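Local coordinates for protein S-adenosylmethionine-dependent methyltransferase (Clostridium acetobutylicum, PDB 1Y8C) that probably transfers methyl groups from S-adenosylmethionine to a substrate not yet identified, at residues F26-E29 with K30-N34. Sequence-based numbering, arbitrary orientation.
Sequences FIIE and KCVEN
In the last turns of helix 20-32, Phe-26 and Lys-30 meet one turn apart, the lysine chain folding over the phenyl ring. Lys-30 CG stands 4.0 Å from the centroid of the Phe-26 ring and 20° off its normal, a CH-pi contact over one face, displaced toward the rim where Phe-26 CZ lies 3.8 Å from Lys-30 CG. Bends at chi2 and chi4 keep the lysine chain against the ring, Lys-30 CE also packing on CZ and CE1, and turn NZ toward the acidic side chains. There Lys-30 NZ forms a hydrogen-bonded salt bridge with Glu-33 OE2 at 2.8 Å, reaching it on the syn side but 33° out of the carboxylate plane; a long salt bridge, 3.9 Å from Lys-30 NZ to Glu-29 OE1, completes a three-residue salt-bridge network. The two glutamates run alongside each other with carboxylate planes 73° apart, and the lysine charge probably offsets their mutual repulsion. This helix packs on the mixed sheet of the Rossmann-like methyltransferase fold: Ile-27 touches Ile-139 of strand 136-143, while Phe-26 reaches Val-223 of strand 217-224. Among the four i+4 to i backbone bonds, Glu-33 N donates to Glu-29 O at 3.0 Å. The amide of Asn-34 folds back, and its ND2 donates to Lys-30 O at 2.6 Å, tilted out of the carbonyl plane.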
loop_
_atom_site.group_PDB
_atom_site.type_symbol
_atom_site.label_atom_id
_atom_site.label_comp_id
_atom_site.label_asym_id
_atom_site.label_seq_id
_atom_site.Cartn_x
_atom_site.Cartn_y
_atom_site.Cartn_z
ATOM N N PHE A 26 -11.390 7.507 5.395
ATOM C CA PHE A 26 -11.322 6.631 6.553
ATOM C C PHE A 26 -10.079 6.975 7.365
ATOM O O PHE A 26 -10.129 7.024 8.596
ATOM C CB PHE A 26 -11.236 5.161 6.144
ATOM C CG PHE A 26 -11.054 4.225 7.316
ATOM C CD1 PHE A 26 -12.128 3.897 8.138
ATOM C CD2 PHE A 26 -9.812 3.671 7.596
ATOM C CE1 PHE A 26 -11.972 3.036 9.228
ATOM C CE2 PHE A 26 -9.637 2.807 8.687
ATOM C CZ PHE A 26 -10.723 2.486 9.499
ATOM N N ILE A 27 -8.964 7.211 6.677
ATOM C CA ILE A 27 -7.724 7.516 7.367
ATOM C C ILE A 27 -7.802 8.841 8.100
ATOM O O ILE A 27 -7.387 8.941 9.253
ATOM C CB ILE A 27 -6.533 7.553 6.405
ATOM C CG1 ILE A 27 -6.377 6.195 5.717
ATOM C CG2 ILE A 27 -5.263 7.873 7.176
ATOM C CD1 ILE A 27 -5.468 6.224 4.510
ATOM N N ILE A 28 -8.325 9.861 7.434
ATOM C CA ILE A 28 -8.448 11.163 8.068
ATOM C C ILE A 28 -9.316 11.018 9.319
ATOM O O ILE A 28 -8.986 11.532 10.389
ATOM C CB ILE A 28 -9.117 12.188 7.132
ATOM C CG1 ILE A 28 -8.275 12.390 5.885
ATOM C CG2 ILE A 28 -9.275 13.516 7.865
ATOM C CD1 ILE A 28 -6.909 12.966 6.191
ATOM N N GLU A 29 -10.424 10.303 9.164
ATOM C CA GLU A 29 -11.368 10.079 10.248
ATOM C C GLU A 29 -10.670 9.496 11.471
ATOM O O GLU A 29 -10.850 9.958 12.604
ATOM C CB GLU A 29 -12.475 9.136 9.770
ATOM C CG GLU A 29 -13.551 8.812 10.797
ATOM C CD GLU A 29 -14.445 7.651 10.352
ATOM O OE1 GLU A 29 -15.401 7.306 11.098
ATOM O OE2 GLU A 29 -14.185 7.082 9.257
ATOM N N LYS A 30 -9.869 8.472 11.234
ATOM C CA LYS A 30 -9.139 7.830 12.309
ATOM C C LYS A 30 -8.092 8.769 12.908
ATOM O O LYS A 30 -7.812 8.717 14.104
ATOM C CB LYS A 30 -8.525 6.529 11.787
ATOM C CG LYS A 30 -9.585 5.445 11.628
ATOM C CD LYS A 30 -10.072 5.010 13.009
ATOM C CE LYS A 30 -11.372 4.217 12.970
ATOM N NZ LYS A 30 -12.543 5.081 12.628
ATOM N N CYS A 31 -7.541 9.646 12.081
ATOM C CA CYS A 31 -6.553 10.613 12.551
ATOM C C CYS A 31 -7.206 11.567 13.534
ATOM O O CYS A 31 -6.628 11.895 14.572
ATOM C CB CYS A 31 -5.995 11.414 11.382
ATOM S SG CYS A 31 -4.879 10.467 10.353
ATOM N N VAL A 32 -8.413 12.011 13.187
ATOM C CA VAL A 32 -9.173 12.915 14.029
ATOM C C VAL A 32 -9.550 12.234 15.340
ATOM O O VAL A 32 -9.468 12.841 16.396
ATOM C CB VAL A 32 -10.441 13.404 13.309
ATOM C CG1 VAL A 32 -11.332 14.151 14.278
ATOM C CG2 VAL A 32 -10.059 14.302 12.153
ATOM N N GLU A 33 -9.947 10.969 15.281
ATOM C CA GLU A 33 -10.309 10.263 16.499
ATOM C C GLU A 33 -9.099 10.091 17.409
ATOM O O GLU A 33 -9.238 9.687 18.562
ATOM C CB GLU A 33 -10.880 8.884 16.180
ATOM C CG GLU A 33 -12.226 8.881 15.470
ATOM C CD GLU A 33 -12.622 7.484 14.996
ATOM O OE1 GLU A 33 -12.250 6.493 15.685
ATOM O OE2 GLU A 33 -13.309 7.382 13.946
ATOM N N ASN A 34 -7.910 10.390 16.896
ATOM C CA ASN A 34 -6.686 10.248 17.685
ATOM C C ASN A 34 -6.014 11.583 17.997
ATOM O O ASN A 34 -4.802 11.645 18.239
ATOM C CB ASN A 34 -5.715 9.314 16.955
ATOM C CG ASN A 34 -6.119 7.848 17.069
ATOM O OD1 ASN A 34 -5.946 7.219 18.118
ATOM N ND2 ASN A 34 -6.669 7.303 15.994
#